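Local coordinates for Lin1840 protein (Listeria innocua serovar 6a, PDB 4ZOC) that probably hydrolyses terminal, non-reducing beta-D-glucosyl residues to release beta-D-glucose, as a family 3 glycosidase linked to beta-1,2-glucan breakdown, at residues Lys616-Gly621 with Phe715-Gly720; Leu624-Thr629 with Phe678-Glu683; Leu646-Ala651 with Gly699-Phe704; Ile653-Lys658 with Phe685-His690. The protein carries 2 engineered substitutions. All blocks are in the same frame, centred on the assembly; numbering follows the deposited sequence.

Contact 1. Residues Lys616-Gly621 with Phe715-Gly720; sequences KELNLG and FEVEVG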
# COMPACT_ATOMS: atom_id res chain seq x y z
N LYS A 616 -25.52 -29.87 -4.73
CA LYS A 616 -25.98 -28.58 -5.15
C LYS A 616 -26.27 -27.73 -3.88
O LYS A 616 -26.27 -26.52 -3.96
CB LYS A 616 -27.23 -28.71 -6.03
CG LYS A 616 -27.02 -28.33 -7.47
CD LYS A 616 -27.27 -26.81 -7.70
CE LYS A 616 -26.69 -25.87 -6.61
NZ LYS A 616 -26.01 -24.67 -7.15
N GLU A 617 -26.49 -28.39 -2.74
CA GLU A 617 -26.83 -27.73 -1.47
C GLU A 617 -26.03 -28.36 -0.35
O GLU A 617 -25.61 -29.49 -0.49
CB GLU A 617 -28.33 -27.88 -1.19
CG GLU A 617 -29.11 -27.13 -2.25
CD GLU A 617 -30.58 -27.05 -1.97
OE1 GLU A 617 -31.06 -25.92 -1.93
OE2 GLU A 617 -31.22 -28.10 -1.75
N LEU A 618 -25.88 -27.62 0.74
CA LEU A 618 -25.16 -28.01 1.93
C LEU A 618 -25.84 -27.29 3.04
O LEU A 618 -26.36 -26.13 2.86
CB LEU A 618 -23.75 -27.46 1.84
CG LEU A 618 -22.55 -28.21 2.30
CD1 LEU A 618 -22.58 -29.63 1.80
CD2 LEU A 618 -21.34 -27.45 1.81
N ASN A 619 -25.93 -27.94 4.17
CA ASN A 619 -26.37 -27.28 5.37
C ASN A 619 -25.25 -26.44 5.93
O ASN A 619 -24.10 -26.66 5.59
CB ASN A 619 -26.84 -28.30 6.37
CG ASN A 619 -28.20 -28.89 5.98
OD1 ASN A 619 -28.34 -30.08 5.90
ND2 ASN A 619 -29.19 -28.06 5.81
N LEU A 620 -25.60 -25.48 6.76
CA LEU A 620 -24.63 -24.77 7.51
C LEU A 620 -23.93 -25.76 8.40
O LEU A 620 -24.53 -26.77 8.88
CB LEU A 620 -25.28 -23.69 8.34
CG LEU A 620 -25.92 -22.52 7.59
CD1 LEU A 620 -27.08 -21.85 8.33
CD2 LEU A 620 -24.82 -21.49 7.18
N GLY A 621 -22.66 -25.49 8.67
CA GLY A 621 -21.88 -26.35 9.57
C GLY A 621 -21.42 -27.65 8.92
O GLY A 621 -20.71 -28.42 9.52
N PHE A 715 -17.78 -24.92 -9.85
CA PHE A 715 -19.05 -25.47 -9.38
C PHE A 715 -19.71 -24.54 -8.40
O PHE A 715 -19.01 -23.72 -7.77
CB PHE A 715 -18.77 -26.84 -8.80
CG PHE A 715 -17.93 -27.69 -9.70
CD1 PHE A 715 -18.49 -28.27 -10.85
CD2 PHE A 715 -16.59 -27.90 -9.44
CE1 PHE A 715 -17.68 -29.01 -11.72
CE2 PHE A 715 -15.80 -28.61 -10.31
CZ PHE A 715 -16.34 -29.19 -11.43
N GLU A 716 -21.05 -24.61 -8.28
CA GLU A 716 -21.81 -23.77 -7.35
C GLU A 716 -22.51 -24.64 -6.33
O GLU A 716 -23.07 -25.71 -6.66
CB GLU A 716 -22.88 -22.90 -8.07
CG GLU A 716 -22.20 -21.96 -9.01
CD GLU A 716 -23.04 -20.84 -9.52
OE1 GLU A 716 -24.25 -20.96 -9.49
OE2 GLU A 716 -22.44 -19.85 -9.99
N VAL A 717 -22.52 -24.13 -5.09
CA VAL A 717 -23.12 -24.78 -3.94
C VAL A 717 -23.90 -23.75 -3.17
O VAL A 717 -23.39 -22.69 -2.81
CB VAL A 717 -22.10 -25.40 -2.99
CG1 VAL A 717 -22.81 -26.01 -1.80
CG2 VAL A 717 -21.23 -26.43 -3.71
N GLU A 718 -25.15 -24.05 -2.92
CA GLU A 718 -25.95 -23.18 -2.12
C GLU A 718 -25.96 -23.73 -0.67
O GLU A 718 -26.49 -24.80 -0.41
CB GLU A 718 -27.37 -23.08 -2.71
CG GLU A 718 -28.20 -22.02 -2.03
CD GLU A 718 -27.86 -20.58 -2.42
OE1 GLU A 718 -28.06 -19.70 -1.53
OE2 GLU A 718 -27.48 -20.30 -3.60
N VAL A 719 -25.44 -22.93 0.26
CA VAL A 719 -25.39 -23.22 1.67
C VAL A 719 -26.56 -22.60 2.40
O VAL A 719 -26.84 -21.39 2.29
CB VAL A 719 -24.03 -22.75 2.28
CG1 VAL A 719 -23.90 -23.18 3.74
CG2 VAL A 719 -22.89 -23.42 1.57
N GLY A 720 -27.34 -23.41 3.08
CA GLY A 720 -28.40 -22.84 3.94
C GLY A 720 -29.08 -23.83 4.84
O GLY A 720 -28.57 -24.83 5.04
O HOH W 1 -29.07 -24.88 0.75
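Strands 617-620 and 715-720 run parallel, their axes 4.6 Å apart at closest approach and inclined by 27°, with E617 beside E718 and L618 beside V719. Three backbone bonds alternate between them: E718 N to K616 O, almost straight at 178°, L618 N to E718 O, more bent, and G720 N to L618 O at 2.9 Å, which arrives nearly along the C=O axis. A water lies 2.8 Å from E718 O and probably donates to it, beside the bond from L618 N. From N619 onward the pairing frays into weak bonds to G720 O from N619 ND2 and L620 N. The apolar face is carried by L618, whose CB touches one branch of each valine, 4.0 Å from V717 CG1 and 4.1 Å from V719 CG2. Each valine has CG1 anti to its backbone N; V719 CG1 thereby meets L620 CD2 at 3.9 Å, the two side chains crossing obliquely. The other face carries E617 and E718. E718 turns its carboxylate off the pair, and OE1 forms a salt bridge with R284 of the second subunit. K616, in the loop just before the strand, folds back through bends at chi2, chi3 and chi4, which brings NZ to a weak hydrogen bond with E716 O at 3.2 Å. Strand 617-620 is the outermost member of a mixed five-stranded sheet in the fibronectin type III-like part of the chain; strand 712-720 lies between it and strand 699-706, to which V717 and V719 are hydrogen-bonded through H701 and G699.

Contact 2. Residues Leu624-Thr629 with Phe678-Glu683; sequences LHVEVT and FELTSE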
# COMPACT_ATOMS: atom_id res chain seq x y z
N LEU A 624 -18.01 -29.88 2.91
CA LEU A 624 -18.05 -30.28 1.55
C LEU A 624 -16.90 -31.20 1.23
O LEU A 624 -15.70 -30.83 1.40
CB LEU A 624 -18.06 -29.05 0.61
CG LEU A 624 -18.16 -29.35 -0.86
CD1 LEU A 624 -19.57 -29.74 -1.24
CD2 LEU A 624 -17.64 -28.18 -1.69
N HIS A 625 -17.25 -32.40 0.74
CA HIS A 625 -16.28 -33.38 0.30
C HIS A 625 -16.08 -33.33 -1.22
O HIS A 625 -17.01 -33.48 -1.99
CB HIS A 625 -16.63 -34.81 0.75
CG HIS A 625 -16.64 -34.95 2.23
ND1 HIS A 625 -15.52 -35.27 2.96
CD2 HIS A 625 -17.63 -34.75 3.11
CE1 HIS A 625 -15.84 -35.31 4.24
NE2 HIS A 625 -17.11 -34.97 4.35
N VAL A 626 -14.84 -33.10 -1.62
CA VAL A 626 -14.49 -32.88 -3.02
C VAL A 626 -13.57 -33.99 -3.44
O VAL A 626 -12.49 -34.22 -2.82
CB VAL A 626 -13.81 -31.51 -3.22
CG1 VAL A 626 -13.51 -31.32 -4.67
CG2 VAL A 626 -14.69 -30.37 -2.70
N GLU A 627 -13.99 -34.74 -4.45
CA GLU A 627 -13.23 -35.89 -4.92
C GLU A 627 -12.75 -35.63 -6.31
O GLU A 627 -13.52 -35.24 -7.19
CB GLU A 627 -14.12 -37.16 -4.93
CG GLU A 627 -13.37 -38.40 -5.42
CD GLU A 627 -14.26 -39.61 -5.45
OE1 GLU A 627 -14.13 -40.43 -4.55
OE2 GLU A 627 -15.14 -39.69 -6.35
N VAL A 628 -11.47 -35.83 -6.52
CA VAL A 628 -10.84 -35.44 -7.76
C VAL A 628 -10.04 -36.61 -8.30
O VAL A 628 -9.20 -37.15 -7.62
CB VAL A 628 -9.92 -34.20 -7.64
CG1 VAL A 628 -9.38 -33.79 -9.00
CG2 VAL A 628 -10.65 -33.02 -7.00
N THR A 629 -10.28 -36.95 -9.55
CA THR A 629 -9.52 -37.99 -10.25
C THR A 629 -8.56 -37.34 -11.21
O THR A 629 -8.92 -36.51 -12.05
CB THR A 629 -10.47 -38.89 -11.05
OG1 THR A 629 -11.37 -39.48 -10.12
CG2 THR A 629 -9.74 -40.00 -11.72
N PHE A 678 -10.80 -34.29 -0.82
CA PHE A 678 -10.54 -33.15 0.10
C PHE A 678 -11.78 -32.91 0.94
O PHE A 678 -12.86 -33.05 0.45
CB PHE A 678 -10.22 -31.87 -0.69
CG PHE A 678 -9.08 -31.97 -1.63
CD1 PHE A 678 -7.77 -31.82 -1.18
CD2 PHE A 678 -9.29 -32.22 -2.96
CE1 PHE A 678 -6.74 -31.87 -2.08
CE2 PHE A 678 -8.27 -32.26 -3.86
CZ PHE A 678 -6.99 -32.10 -3.41
N GLU A 679 -11.64 -32.54 2.20
CA GLU A 679 -12.79 -32.11 3.04
C GLU A 679 -12.68 -30.62 3.25
O GLU A 679 -11.70 -30.13 3.83
CB GLU A 679 -12.77 -32.84 4.39
CG GLU A 679 -13.98 -32.47 5.26
CD GLU A 679 -14.00 -33.11 6.60
OE1 GLU A 679 -15.00 -32.93 7.28
OE2 GLU A 679 -13.02 -33.79 7.00
N LEU A 680 -13.67 -29.86 2.79
CA LEU A 680 -13.68 -28.41 3.08
C LEU A 680 -14.67 -28.32 4.20
O LEU A 680 -15.88 -28.51 3.97
CB LEU A 680 -14.12 -27.61 1.85
CG LEU A 680 -13.35 -27.84 0.52
CD1 LEU A 680 -13.72 -26.90 -0.58
CD2 LEU A 680 -11.91 -27.76 0.73
N THR A 681 -14.17 -28.08 5.42
CA THR A 681 -15.05 -28.03 6.61
C THR A 681 -15.79 -26.74 6.56
O THR A 681 -15.46 -25.87 5.74
CB THR A 681 -14.29 -28.12 7.93
OG1 THR A 681 -13.54 -26.92 8.12
CG2 THR A 681 -13.40 -29.34 8.01
N SER A 682 -16.74 -26.55 7.47
CA SER A 682 -17.49 -25.29 7.48
C SER A 682 -16.62 -24.06 7.80
O SER A 682 -16.92 -22.95 7.38
CB SER A 682 -18.73 -25.39 8.35
OG SER A 682 -18.34 -25.49 9.68
N GLU A 683 -15.51 -24.28 8.49
CA GLU A 683 -14.56 -23.22 8.71
C GLU A 683 -14.08 -22.60 7.37
O GLU A 683 -13.85 -21.40 7.29
CB GLU A 683 -13.38 -23.74 9.58
CG GLU A 683 -12.48 -22.62 10.04
CD GLU A 683 -11.43 -22.24 8.99
OE1 GLU A 683 -10.98 -23.14 8.24
OE2 GLU A 683 -11.07 -21.03 8.91
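Four backbone hydrogen bonds join L624-T629 to F678-E683, two for each hydrogen-bonded pair of an antiparallel match. L624 and L680 exchange both: L624 N reaches L680 O, while L680 N meets L624 O at 2.6 Å, nearly straight at 175°. V626 and F678 do the same, F678 N to V626 O being 2.6 Å and V626 N to F678 O 2.9 Å. All four donors lie in the plane of the carbonyl they address. F678 O additionally receives a CA-H...O contact from H625, and L624 O one from E679. The pairing continues as V628 bonds to V676, and on its far side strand 624-632 is bonded through E627 and T629 to S612 and K610, making it the middle strand of a three-stranded antiparallel sheet. This sheet packs against the mixed sheet as a beta sandwich, as in fibronectin type III-like domains: L624, V626, F678 and L680 point into the core, touching V703, V705 and A662. There V626 CG2 lies 4.2 Å from L680 CD1, and V628 CG2 comes up to the edge of the F678 ring, 4.0 Å from CE2. On the outer face H625 and the fully extended E679 run side by side, the imidazole and carboxylate planes 23° apart, with H625 CE1 3.5 Å from E679 CG. The carboxylate finds its hydrogen bond outside the pair, OE1 with S623 OG.

Contact 3. Residues Leu646-Ala651 with Gly699-Phe704; sequences LQDVTA and GLHRVF. With MG (magnesium ion), chain D.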
# COMPACT_ATOMS: atom_id res chain seq x y z
N LEU A 646 -12.35 -21.76 -2.79
CA LEU A 646 -13.69 -21.36 -2.50
C LEU A 646 -13.91 -19.80 -2.66
O LEU A 646 -13.02 -18.96 -2.33
CB LEU A 646 -13.98 -21.74 -1.09
CG LEU A 646 -15.37 -22.24 -0.73
CD1 LEU A 646 -15.77 -23.41 -1.68
CD2 LEU A 646 -15.28 -22.64 0.73
N GLN A 647 -15.07 -19.42 -3.19
CA GLN A 647 -15.55 -18.11 -3.23
C GLN A 647 -16.92 -17.98 -2.53
O GLN A 647 -17.83 -18.77 -2.80
CB GLN A 647 -15.71 -17.61 -4.65
CG GLN A 647 -16.24 -16.18 -4.74
CD GLN A 647 -16.51 -15.71 -6.17
OE1 GLN A 647 -16.64 -16.50 -7.09
NE2 GLN A 647 -16.56 -14.39 -6.34
N ASP A 648 -17.06 -16.97 -1.67
CA ASP A 648 -18.31 -16.53 -1.08
C ASP A 648 -18.86 -15.40 -1.96
O ASP A 648 -18.36 -14.29 -1.91
CB ASP A 648 -18.06 -16.10 0.36
CG ASP A 648 -19.32 -15.92 1.17
OD1 ASP A 648 -20.46 -15.92 0.60
OD2 ASP A 648 -19.15 -15.74 2.40
N VAL A 649 -19.91 -15.68 -2.71
CA VAL A 649 -20.32 -14.80 -3.80
C VAL A 649 -20.94 -13.46 -3.31
O VAL A 649 -20.65 -12.36 -3.84
CB VAL A 649 -21.27 -15.54 -4.75
CG1 VAL A 649 -21.75 -14.63 -5.78
CG2 VAL A 649 -20.57 -16.72 -5.42
N THR A 650 -21.72 -13.58 -2.25
CA THR A 650 -22.34 -12.44 -1.58
C THR A 650 -22.17 -12.59 -0.08
O THR A 650 -22.48 -13.63 0.49
CB THR A 650 -23.84 -12.38 -1.90
OG1 THR A 650 -24.01 -12.45 -3.32
CG2 THR A 650 -24.47 -11.08 -1.38
N ALA A 651 -21.75 -11.53 0.57
CA ALA A 651 -21.59 -11.56 2.00
C ALA A 651 -21.78 -10.19 2.64
O ALA A 651 -21.79 -9.17 1.98
CB ALA A 651 -20.18 -12.15 2.31
N GLY A 699 -25.83 -18.88 1.87
CA GLY A 699 -25.78 -18.30 0.54
C GLY A 699 -24.96 -19.16 -0.40
O GLY A 699 -24.58 -20.26 -0.07
N LEU A 700 -24.71 -18.58 -1.59
CA LEU A 700 -24.06 -19.18 -2.68
C LEU A 700 -22.54 -19.12 -2.54
O LEU A 700 -21.98 -18.02 -2.27
CB LEU A 700 -24.41 -18.42 -3.97
CG LEU A 700 -23.89 -19.07 -5.29
CD1 LEU A 700 -24.33 -20.52 -5.58
CD2 LEU A 700 -24.25 -18.18 -6.50
N HIS A 701 -21.88 -20.24 -2.81
CA HIS A 701 -20.40 -20.31 -2.88
C HIS A 701 -20.05 -20.96 -4.18
O HIS A 701 -20.83 -21.78 -4.70
CB HIS A 701 -19.82 -21.13 -1.74
CG HIS A 701 -19.94 -20.46 -0.40
ND1 HIS A 701 -18.88 -19.90 0.25
CD2 HIS A 701 -21.03 -20.23 0.38
CE1 HIS A 701 -19.31 -19.31 1.35
NE2 HIS A 701 -20.60 -19.55 1.48
N ARG A 702 -18.90 -20.61 -4.73
CA ARG A 702 -18.31 -21.31 -5.85
C ARG A 702 -17.11 -22.08 -5.41
O ARG A 702 -16.35 -21.64 -4.60
CB ARG A 702 -17.89 -20.34 -6.96
CG ARG A 702 -19.09 -19.61 -7.55
CD ARG A 702 -18.64 -18.78 -8.72
NE ARG A 702 -19.78 -18.03 -9.15
CZ ARG A 702 -19.92 -16.70 -9.10
NH1 ARG A 702 -18.98 -15.89 -8.62
NH2 ARG A 702 -21.05 -16.16 -9.53
N VAL A 703 -16.91 -23.21 -6.04
CA VAL A 703 -15.88 -24.18 -5.74
C VAL A 703 -15.09 -24.34 -7.04
O VAL A 703 -15.67 -24.62 -8.10
CB VAL A 703 -16.47 -25.58 -5.32
CG1 VAL A 703 -15.32 -26.53 -4.94
CG2 VAL A 703 -17.37 -25.46 -4.09
N PHE A 704 -13.78 -24.09 -6.97
CA PHE A 704 -12.90 -24.13 -8.12
C PHE A 704 -11.89 -25.22 -7.92
O PHE A 704 -11.14 -25.26 -6.89
CB PHE A 704 -12.14 -22.80 -8.33
CG PHE A 704 -13.01 -21.57 -8.31
CD1 PHE A 704 -13.40 -20.98 -7.11
CD2 PHE A 704 -13.37 -20.97 -9.51
CE1 PHE A 704 -14.15 -19.83 -7.11
CE2 PHE A 704 -14.12 -19.81 -9.52
CZ PHE A 704 -14.53 -19.24 -8.31
MG MG D . -22.33 -15.61 1.23
O HOH W 2 -18.88 -12.96 -8.33
O HOH W 3 -21.63 -15.02 3.14
O HOH W 4 -22.91 -16.11 -0.71
O HOH W 5 -22.61 -17.47 1.95
O HOH W 6 -24.34 -15.08 1.77
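The tight part of this antiparallel pair is its sheet core, where Q647 and R702 exchange two backbone hydrogen bonds, N to O in both directions. L646 and V703 lie side by side on one face, L646 CD1 only 3.5 Å from V703 CG2. On the opposite face the side chains of Q647 and R702 are both extended and point the same way, so that R702 NH1 donates to Q647 OE1 at 2.9 Å. OE1 lies near the guanidinium plane, yet the donor stands well above the plane of the amide carbonyl. A water apart from the ion bridges R702 NH1 and, weakly, Q647 NE2. V649 CG2 sits over one face of the guanidinium, toward its rim, and Q647 CB meets the edge of the F704 ring. These are two neighbouring inner strands, 638-648 and 699-706, of the mixed sheet in the fibronectin type III-like domain, and where the first of them ends it turns to hold magnesium. V649 N adds a last cross-strand hydrogen bond, 3.2 Å to L700 O. D648, with CG anti to its backbone N (chi1 -167°), gives OD1 to the ion at 2.0 Å, and T650 supplies its backbone O at 2.1 Å. The H701 ring crosses D648 obliquely, with D648 OD1 over one of its faces. This end is the watery one: four waters complete the sixfold shell. One of them donates to L700 O at 2.6 Å and accepts from T650 N, tying the ion to both segments; another lies 2.7 Å from D648 OD2 and probably donates to it.

Contact 4. Residues Ile653-Lys658 with Phe685-His690; sequences ISRPVK and FSFYNH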
# COMPACT_ATOMS: atom_id res chain seq x y z
N ILE A 653 -19.48 -8.71 4.19
CA ILE A 653 -18.18 -8.09 3.94
C ILE A 653 -17.87 -8.54 2.47
O ILE A 653 -18.09 -9.68 2.11
CB ILE A 653 -17.12 -8.72 4.89
CG1 ILE A 653 -17.42 -8.35 6.34
CG2 ILE A 653 -15.74 -8.32 4.45
CD1 ILE A 653 -17.25 -6.90 6.68
N SER A 654 -17.27 -7.65 1.67
CA SER A 654 -16.90 -8.00 0.34
C SER A 654 -15.78 -9.07 0.46
O SER A 654 -14.77 -8.79 1.03
CB SER A 654 -16.36 -6.72 -0.41
OG SER A 654 -16.05 -7.03 -1.74
N ARG A 655 -15.96 -10.26 -0.11
CA ARG A 655 -15.06 -11.38 0.07
C ARG A 655 -14.17 -11.57 -1.17
O ARG A 655 -14.54 -11.23 -2.28
CB ARG A 655 -15.84 -12.68 0.45
CG ARG A 655 -16.62 -12.54 1.77
CD ARG A 655 -16.35 -13.72 2.75
NE ARG A 655 -14.99 -13.68 3.11
CZ ARG A 655 -14.06 -14.63 3.02
NH1 ARG A 655 -12.85 -14.22 3.30
NH2 ARG A 655 -14.28 -15.92 2.77
N PRO A 656 -13.01 -12.19 -1.00
CA PRO A 656 -12.11 -12.35 -2.14
C PRO A 656 -12.72 -13.22 -3.25
O PRO A 656 -13.56 -14.10 -2.99
CB PRO A 656 -10.88 -13.08 -1.55
CG PRO A 656 -11.12 -13.15 -0.07
CD PRO A 656 -12.44 -12.57 0.28
N VAL A 657 -12.29 -12.98 -4.49
CA VAL A 657 -12.84 -13.71 -5.62
C VAL A 657 -12.54 -15.21 -5.57
O VAL A 657 -13.26 -16.03 -6.17
CB VAL A 657 -12.42 -13.11 -6.95
CG1 VAL A 657 -12.99 -11.70 -7.08
CG2 VAL A 657 -10.90 -13.12 -7.16
N LYS A 658 -11.47 -15.55 -4.87
CA LYS A 658 -11.13 -16.95 -4.57
C LYS A 658 -10.22 -16.97 -3.33
O LYS A 658 -9.40 -16.07 -3.13
CB LYS A 658 -10.17 -17.57 -5.66
CG LYS A 658 -10.71 -17.78 -6.97
CD LYS A 658 -9.63 -18.38 -7.83
CE LYS A 658 -10.15 -18.78 -9.18
NZ LYS A 658 -11.06 -17.95 -9.99
N PHE A 685 -15.81 -22.07 4.90
CA PHE A 685 -16.87 -21.21 4.42
C PHE A 685 -17.08 -19.94 5.26
O PHE A 685 -17.91 -19.11 4.93
CB PHE A 685 -18.21 -21.99 4.36
CG PHE A 685 -18.25 -23.08 3.34
CD1 PHE A 685 -17.66 -24.32 3.56
CD2 PHE A 685 -18.95 -22.89 2.17
CE1 PHE A 685 -17.69 -25.32 2.57
CE2 PHE A 685 -18.95 -23.85 1.17
CZ PHE A 685 -18.37 -25.09 1.37
N SER A 686 -16.32 -19.84 6.34
CA SER A 686 -16.51 -18.82 7.34
C SER A 686 -15.55 -17.68 7.13
O SER A 686 -14.51 -17.81 6.42
CB SER A 686 -16.32 -19.44 8.70
OG SER A 686 -17.32 -20.46 8.86
N PHE A 687 -15.89 -16.56 7.80
CA PHE A 687 -15.13 -15.34 7.74
C PHE A 687 -15.44 -14.41 8.89
O PHE A 687 -16.40 -14.61 9.59
CB PHE A 687 -15.36 -14.60 6.41
CG PHE A 687 -16.70 -13.97 6.30
CD1 PHE A 687 -17.82 -14.79 5.96
CD2 PHE A 687 -16.90 -12.67 6.58
CE1 PHE A 687 -19.07 -14.21 5.85
CE2 PHE A 687 -18.16 -12.11 6.47
CZ PHE A 687 -19.24 -12.93 6.13
N TYR A 688 -14.59 -13.37 9.07
CA TYR A 688 -14.78 -12.36 10.05
C TYR A 688 -15.69 -11.24 9.58
O TYR A 688 -15.44 -10.68 8.56
CB TYR A 688 -13.43 -11.77 10.48
CG TYR A 688 -12.67 -12.75 11.33
CD1 TYR A 688 -12.92 -12.87 12.63
CD2 TYR A 688 -11.74 -13.62 10.76
CE1 TYR A 688 -12.19 -13.81 13.40
CE2 TYR A 688 -11.02 -14.53 11.49
CZ TYR A 688 -11.22 -14.60 12.82
OH TYR A 688 -10.49 -15.52 13.48
N ASN A 689 -16.75 -10.95 10.32
CA ASN A 689 -17.69 -9.93 9.90
C ASN A 689 -17.33 -8.54 10.43
O ASN A 689 -16.26 -8.39 11.04
CB ASN A 689 -19.10 -10.37 10.23
CG ASN A 689 -19.43 -10.31 11.70
OD1 ASN A 689 -18.67 -9.84 12.53
ND2 ASN A 689 -20.63 -10.79 12.02
N HIS A 690 -18.19 -7.54 10.21
CA HIS A 690 -17.80 -6.15 10.61
C HIS A 690 -17.64 -6.06 12.11
O HIS A 690 -16.87 -5.20 12.58
CB HIS A 690 -18.80 -5.10 10.10
CG HIS A 690 -19.94 -4.90 11.01
ND1 HIS A 690 -20.94 -5.84 11.17
CD2 HIS A 690 -20.19 -3.93 11.91
CE1 HIS A 690 -21.79 -5.43 12.10
NE2 HIS A 690 -21.35 -4.27 12.56
O HOH W 7 -16.93 -16.93 3.22
O HOH W 8 -13.78 -18.49 3.73
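No direct hydrogen bond joins I653-K658 to F685-H690; a CH-pi contact, apolar packing and water hold them together. R655 lies across F687, guanidinium and ring planes 2° apart, and makes the CH-pi contact through CD. This carbon, not the charged group, lies over the ring, 3.8 Å from the F687 centroid and 23° off the normal, while the guanidinium overhangs F687 CB, 3.4 Å from NE. Bends at chi2 and chi3 lay the arginine flat along F687, and the phenylalanine takes the crowded first torsion, CG between backbone N and carbonyl carbon (chi1 72°). Apolar packing is the part of I653. Its CG1 reaches the edge of the same ring, 3.8 Å from F687 CE2, and CD1 runs on to the backbone of H690, 3.7 Å from its N. The water links start from R655 NH2: one water, at 2.9 Å from NH2, donates to F685 O, and another, more weakly held by NH2, probably donates to S686 O. NH2 also forms a salt bridge with E659, which probably balances the buried charge. Segment 653-658, part of the loop between strands 638-648 and 659-668, and the short strand 687-688, paired with 694-695, lie against helix 212-219, where Q217 touches both R655 and F687; I653 also packs on I244 of the second subunit.

Contacts 1 and 3 are successive steps across one sheet, joined where strands 699-706 and 712-720 pair: V719 O lies 2.7 Å from G699 N. Contact 2 belongs to the facing sheet, and the two layers meet where L624 CD2 comes within 3.6 Å of V703 CG2. F685 of contact 4 is shared by all: its ring reaches L618 CD2 and L624 CB, and its CD2 is 3.6 Å from H701 ND1. Contact 4 also backs the magnesium site of contact 3, with R655 CD 3.5 Å from D648 OD2. The glucose pocket of W271, W409 and E473 is formed by none of these segments. Contacts 1, 3 and 4 all touch the second subunit.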